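Local coordinates for protein DELTA1-pyrroline-2-carboxylate reductase (Thermococcus litoralis DSM 5473, PDB 6T3E) that probably catalyses the NADH-dependent reduction of Delta1-pyrroline-2-carboxylate to L-proline, a step of L-hydroxyproline metabolism, and binds both NADH and L-proline, at residues V222-G233 / V248-T259. Residues are numbered along the deposited sequence; the frame is centred on the assembly and turned at random.
With NAI (1,4-dihydronicotinamide adenine dinucleotide), chain F.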
loop_
_atom_site.group_PDB
_atom_site.type_symbol
_atom_site.label_atom_id
_atom_site.label_comp_id
_atom_site.label_asym_id
_atom_site.label_seq_id
_atom_site.Cartn_x
_atom_site.Cartn_y
_atom_site.Cartn_z
ATOM N N VAL B 222 -19.655 -20.190 -0.055
ATOM C CA VAL B 222 -18.898 -20.364 -1.289
ATOM C C VAL B 222 -17.568 -19.637 -1.105
ATOM O O VAL B 222 -17.551 -18.421 -0.863
ATOM C CB VAL B 222 -19.665 -19.839 -2.516
ATOM C CG1 VAL B 222 -19.098 -20.448 -3.775
ATOM C CG2 VAL B 222 -21.162 -20.156 -2.419
ATOM N N ALA B 223 -16.448 -20.393 -1.203
ATOM C CA ALA B 223 -15.057 -19.920 -1.003
ATOM C C ALA B 223 -14.152 -20.685 -1.978
ATOM O O ALA B 223 -13.316 -21.531 -1.616
ATOM C CB ALA B 223 -14.581 -20.111 0.439
ATOM N N THR B 224 -14.302 -20.351 -3.248
ATOM C CA THR B 224 -13.725 -21.105 -4.339
ATOM C C THR B 224 -12.577 -20.335 -4.986
ATOM O O THR B 224 -12.346 -19.157 -4.713
ATOM C CB THR B 224 -14.869 -21.456 -5.296
ATOM O OG1 THR B 224 -15.770 -22.354 -4.622
ATOM C CG2 THR B 224 -14.436 -22.094 -6.513
ATOM N N THR B 225 -11.788 -21.058 -5.778
ATOM C CA THR B 225 -10.767 -20.492 -6.661
ATOM C C THR B 225 -11.221 -20.466 -8.125
ATOM O O THR B 225 -10.543 -19.874 -8.974
ATOM C CB THR B 225 -9.471 -21.314 -6.485
ATOM O OG1 THR B 225 -8.885 -20.999 -5.221
ATOM C CG2 THR B 225 -8.434 -21.102 -7.577
ATOM N N ALA B 226 -12.381 -21.050 -8.416
ATOM C CA ALA B 226 -12.885 -21.175 -9.775
ATOM C C ALA B 226 -13.121 -19.818 -10.420
ATOM O O ALA B 226 -13.548 -18.861 -9.770
ATOM C CB ALA B 226 -14.183 -21.988 -9.776
ATOM N N ARG B 227 -12.893 -19.762 -11.733
ATOM C CA ARG B 227 -13.096 -18.550 -12.512
ATOM C C ARG B 227 -14.424 -18.542 -13.255
ATOM O O ARG B 227 -14.740 -17.560 -13.935
ATOM C CB ARG B 227 -11.936 -18.363 -13.499
ATOM C CG ARG B 227 -10.619 -18.040 -12.805
ATOM C CD ARG B 227 -9.438 -18.156 -13.742
ATOM N NE ARG B 227 -8.203 -17.608 -13.175
ATOM C CZ ARG B 227 -7.434 -18.226 -12.278
ATOM N NH1 ARG B 227 -7.756 -19.434 -11.823
ATOM N NH2 ARG B 227 -6.330 -17.634 -11.841
ATOM N N GLU B 228 -15.228 -19.579 -13.097
ATOM C CA GLU B 228 -16.510 -19.697 -13.763
ATOM C C GLU B 228 -17.521 -20.233 -12.763
ATOM O O GLU B 228 -17.143 -20.897 -11.792
ATOM C CB GLU B 228 -16.412 -20.615 -14.994
ATOM C CG GLU B 228 -15.800 -19.923 -16.209
ATOM C CD GLU B 228 -14.894 -20.835 -17.017
ATOM O OE1 GLU B 228 -13.749 -20.435 -17.312
ATOM O OE2 GLU B 228 -15.327 -21.954 -17.365
ATOM N N PRO B 229 -18.803 -19.942 -12.961
ATOM C CA PRO B 229 -19.803 -20.250 -11.931
ATOM C C PRO B 229 -19.822 -21.717 -11.526
ATOM O O PRO B 229 -19.761 -22.621 -12.361
ATOM C CB PRO B 229 -21.118 -19.840 -12.598
ATOM C CG PRO B 229 -20.717 -18.745 -13.520
ATOM C CD PRO B 229 -19.363 -19.117 -14.042
ATOM N N VAL B 230 -19.906 -21.932 -10.217
ATOM C CA VAL B 230 -20.104 -23.252 -9.640
ATOM C C VAL B 230 -21.500 -23.397 -9.058
ATOM O O VAL B 230 -22.003 -24.529 -8.970
ATOM C CB VAL B 230 -19.045 -23.554 -8.555
ATOM C CG1 VAL B 230 -19.000 -25.036 -8.230
ATOM C CG2 VAL B 230 -17.677 -23.058 -8.977
ATOM N N VAL B 231 -22.145 -22.299 -8.673
ATOM C CA VAL B 231 -23.469 -22.324 -8.067
ATOM C C VAL B 231 -24.476 -21.854 -9.099
ATOM O O VAL B 231 -24.405 -20.710 -9.564
ATOM C CB VAL B 231 -23.529 -21.437 -6.813
ATOM C CG1 VAL B 231 -24.889 -21.566 -6.156
ATOM C CG2 VAL B 231 -22.422 -21.827 -5.845
ATOM N N LYS B 232 -25.435 -22.724 -9.424
ATOM C CA LYS B 232 -26.528 -22.386 -10.322
ATOM C C LYS B 232 -27.743 -21.936 -9.520
ATOM O O LYS B 232 -28.162 -22.607 -8.570
ATOM C CB LYS B 232 -26.898 -23.588 -11.195
ATOM C CG LYS B 232 -25.817 -24.015 -12.182
ATOM C CD LYS B 232 -26.380 -24.930 -13.286
ATOM C CE LYS B 232 -25.371 -25.156 -14.418
ATOM N NZ LYS B 232 -24.210 -26.009 -14.012
ATOM N N GLY B 233 -28.349 -20.830 -9.953
ATOM C CA GLY B 233 -29.480 -20.293 -9.221
ATOM C C GLY B 233 -30.665 -21.234 -9.185
ATOM O O GLY B 233 -31.411 -21.253 -8.204
ATOM N N VAL B 248 -11.142 -13.911 -7.953
ATOM C CA VAL B 248 -9.934 -14.137 -8.749
ATOM C C VAL B 248 -9.872 -13.084 -9.854
ATOM O O VAL B 248 -9.478 -13.375 -10.988
ATOM C CB VAL B 248 -9.860 -15.562 -9.342
ATOM C CG1 VAL B 248 -8.411 -15.934 -9.692
ATOM C CG2 VAL B 248 -10.456 -16.607 -8.402
ATOM N N GLY B 249 -10.249 -11.853 -9.535
ATOM C CA GLY B 249 -10.219 -10.768 -10.495
ATOM C C GLY B 249 -11.615 -10.334 -10.907
ATOM O O GLY B 249 -12.633 -10.874 -10.467
ATOM N N ARG B 250 -11.641 -9.312 -11.757
ATOM C CA ARG B 250 -12.909 -8.817 -12.264
ATOM C C ARG B 250 -13.477 -9.661 -13.403
ATOM O O ARG B 250 -14.629 -9.442 -13.794
ATOM C CB ARG B 250 -12.742 -7.385 -12.754
ATOM C CG ARG B 250 -11.900 -6.509 -11.878
ATOM C CD ARG B 250 -11.536 -5.230 -12.628
ATOM N NE ARG B 250 -12.484 -4.928 -13.705
ATOM C CZ ARG B 250 -13.525 -4.098 -13.613
ATOM N NH1 ARG B 250 -13.783 -3.454 -12.474
ATOM N NH2 ARG B 250 -14.315 -3.912 -14.674
ATOM N N ASP B 251 -12.719 -10.609 -13.950
ATOM C CA ASP B 251 -13.248 -11.477 -14.997
ATOM C C ASP B 251 -13.811 -12.778 -14.465
ATOM O O ASP B 251 -14.369 -13.554 -15.248
ATOM C CB ASP B 251 -12.176 -11.830 -16.025
ATOM C CG ASP B 251 -11.540 -10.618 -16.635
ATOM O OD1 ASP B 251 -10.345 -10.711 -16.991
ATOM O OD2 ASP B 251 -12.229 -9.578 -16.753
ATOM N N ALA B 252 -13.642 -13.057 -13.178
ATOM C CA ALA B 252 -13.977 -14.352 -12.614
ATOM C C ALA B 252 -15.182 -14.256 -11.691
ATOM O O ALA B 252 -15.436 -13.216 -11.075
ATOM C CB ALA B 252 -12.784 -14.933 -11.849
ATOM N N ARG B 253 -15.906 -15.369 -11.584
ATOM C CA ARG B 253 -17.056 -15.459 -10.699
ATOM C C ARG B 253 -17.323 -16.920 -10.390
ATOM O O ARG B 253 -16.948 -17.803 -11.163
ATOM C CB ARG B 253 -18.297 -14.810 -11.308
ATOM C CG ARG B 253 -18.708 -15.395 -12.619
ATOM C CD ARG B 253 -20.057 -14.878 -13.008
ATOM N NE ARG B 253 -20.441 -15.355 -14.325
ATOM C CZ ARG B 253 -21.618 -15.108 -14.883
ATOM N NH1 ARG B 253 -22.522 -14.387 -14.227
ATOM N NH2 ARG B 253 -21.892 -15.584 -16.089
ATOM N N GLU B 254 -17.967 -17.154 -9.239
ATOM C CA GLU B 254 -18.376 -18.479 -8.788
ATOM C C GLU B 254 -19.892 -18.618 -8.703
ATOM O O GLU B 254 -20.387 -19.718 -8.442
ATOM C CB GLU B 254 -17.736 -18.810 -7.419
ATOM C CG GLU B 254 -18.161 -17.893 -6.233
ATOM C CD GLU B 254 -17.194 -17.908 -5.009
ATOM O OE1 GLU B 254 -16.492 -18.910 -4.765
ATOM O OE2 GLU B 254 -17.136 -16.893 -4.279
ATOM N N LEU B 255 -20.641 -17.542 -8.931
ATOM C CA LEU B 255 -22.099 -17.563 -8.933
ATOM C C LEU B 255 -22.590 -17.192 -10.322
ATOM O O LEU B 255 -22.135 -16.201 -10.898
ATOM C CB LEU B 255 -22.665 -16.584 -7.906
ATOM C CG LEU B 255 -21.809 -16.417 -6.654
ATOM C CD1 LEU B 255 -22.301 -15.242 -5.810
ATOM C CD2 LEU B 255 -21.841 -17.708 -5.865
ATOM N N ASP B 256 -23.536 -17.959 -10.849
ATOM C CA ASP B 256 -24.094 -17.587 -12.140
ATOM C C ASP B 256 -24.979 -16.345 -11.996
ATOM O O ASP B 256 -25.293 -15.884 -10.894
ATOM C CB ASP B 256 -24.857 -18.758 -12.764
ATOM C CG ASP B 256 -26.145 -19.093 -12.034
ATOM O OD1 ASP B 256 -26.302 -18.696 -10.860
ATOM O OD2 ASP B 256 -27.001 -19.779 -12.642
ATOM N N SER B 257 -25.346 -15.772 -13.141
ATOM C CA SER B 257 -26.128 -14.542 -13.122
ATOM C C SER B 257 -27.474 -14.746 -12.438
ATOM O O SER B 257 -27.997 -13.820 -11.806
ATOM C CB SER B 257 -26.314 -14.032 -14.549
ATOM O OG SER B 257 -25.057 -13.836 -15.173
ATOM N N GLU B 258 -28.030 -15.956 -12.520
ATOM C CA GLU B 258 -29.321 -16.215 -11.890
ATOM C C GLU B 258 -29.239 -16.086 -10.371
ATOM O O GLU B 258 -30.170 -15.573 -9.737
ATOM C CB GLU B 258 -29.826 -17.603 -12.286
ATOM C CG GLU B 258 -31.118 -18.028 -11.601
ATOM C CD GLU B 258 -32.285 -17.132 -11.961
ATOM O OE1 GLU B 258 -32.188 -16.405 -12.972
ATOM O OE2 GLU B 258 -33.307 -17.161 -11.239
ATOM N N THR B 259 -28.134 -16.548 -9.773
ATOM C CA THR B 259 -27.974 -16.465 -8.326
ATOM C C THR B 259 -27.998 -15.017 -7.836
ATOM O O THR B 259 -28.690 -14.693 -6.861
ATOM C CB THR B 259 -26.666 -17.148 -7.916
ATOM O OG1 THR B 259 -26.717 -18.538 -8.265
ATOM C CG2 THR B 259 -26.429 -17.002 -6.417
HETATM P PA NAI F . -7.698 -22.125 -1.160
HETATM O O1A NAI F . -6.919 -22.414 -2.417
HETATM O O2A NAI F . -6.898 -22.556 0.054
HETATM O O5B NAI F . -9.192 -22.814 -1.171
HETATM C C5B NAI F . -9.892 -22.677 -2.402
HETATM C C4B NAI F . -10.843 -23.939 -2.591
HETATM O O4B NAI F . -11.631 -23.762 -3.599
HETATM C C3B NAI F . -9.981 -25.177 -2.933
HETATM O O3B NAI F . -10.204 -26.133 -1.999
HETATM C C2B NAI F . -10.466 -25.587 -4.339
HETATM O O2B NAI F . -10.331 -27.079 -4.540
HETATM C C1B NAI F . -11.712 -25.204 -4.333
HETATM N N9A NAI F . -12.249 -25.054 -5.658
HETATM C C8A NAI F . -11.641 -24.350 -6.616
HETATM N N7A NAI F . -12.399 -24.417 -7.705
HETATM C C5A NAI F . -13.480 -25.162 -7.420
HETATM C C6A NAI F . -14.553 -25.525 -8.197
HETATM N N6A NAI F . -14.901 -25.249 -9.578
HETATM N N1A NAI F . -15.522 -26.284 -7.688
HETATM C C2A NAI F . -15.441 -26.680 -6.394
HETATM N N3A NAI F . -14.383 -26.318 -5.626
HETATM C C4A NAI F . -13.396 -25.555 -6.160
HETATM O O3 NAI F . -7.940 -20.478 -1.149
HETATM P PN NAI F . -8.817 -19.689 0.027
HETATM O O1N NAI F . -7.776 -19.037 0.917
HETATM O O2N NAI F . -9.718 -20.636 0.769
HETATM O O5D NAI F . -9.735 -18.549 -0.678
HETATM C C5D NAI F . -10.973 -18.935 -1.151
HETATM C C4D NAI F . -11.561 -17.763 -1.981
HETATM O O4D NAI F . -11.847 -16.724 -1.221
HETATM C C3D NAI F . -10.519 -17.267 -2.994
HETATM O O3D NAI F . -11.154 -16.988 -4.188
HETATM C C2D NAI F . -9.990 -15.953 -2.400
HETATM O O2D NAI F . -9.438 -15.091 -3.535
HETATM C C1D NAI F . -11.057 -15.455 -1.831
HETATM N N1N NAI F . -10.687 -14.557 -0.724
HETATM C C2N NAI F . -11.401 -13.314 -0.501
HETATM C C3N NAI F . -11.344 -12.631 0.894
HETATM C C7N NAI F . -12.579 -11.765 1.267
HETATM O O7N NAI F . -13.479 -11.742 0.512
HETATM N N7N NAI F . -12.609 -11.001 2.535
HETATM C C4N NAI F . -10.541 -13.249 2.020
HETATM C C5N NAI F . -9.444 -14.206 1.535
HETATM C C6N NAI F . -9.597 -14.899 0.169
#
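E254 joins the two loops through both its backbone and its carboxylate. Its carbonyl O accepts from two successive amides: V231 N, 3.1 Å away, comes in almost straight along the carbonyl, while V230 N stands well above the carbonyl plane. V231 then returns a bond, its O taking D256 N at 3.2 Å, so a single bridge pairs V231 with L255. The E254 side chain leaves on the far side, but CG sits between N and carbonyl carbon (chi1 64°) and the extended chain returns alongside V222 CG1. OE1 thereby receives T224 N at 3.0 Å, and OE2 bonds to S244 OG, so each oxygen of this buried carboxylate has a partner.

Toward G233 and T259, D256 is the N-cap of helix 257-262. Its OD1 takes both T259 OG1 and T259 N, the latter from above the carboxylate plane, while OD2 accepts G233 N at 3.2 Å on its syn side; one carboxylate thus holds helix start and loop together.

Among apolar side chains, L255 CD2 meets V231 CG2 and V222 CG2. Aliphatic groups also meet both guanidinium groups: P229 CG lies 3.5 Å from R253 NE, and V248 CG1 sits over one face of that of R227, near its rim. V248 CG2 lies beside T225 O. R253 NH1 bonds to S257 OG within the guanidinium plane.

T224 O accepts from O3D of the NADH; T224 CG2 lies over one adenine face, and A226 and V230 approach from that side, near N6A. This is the cofactor cleft of a Rossmann-type domain, bordered by the loop after strand 219-222.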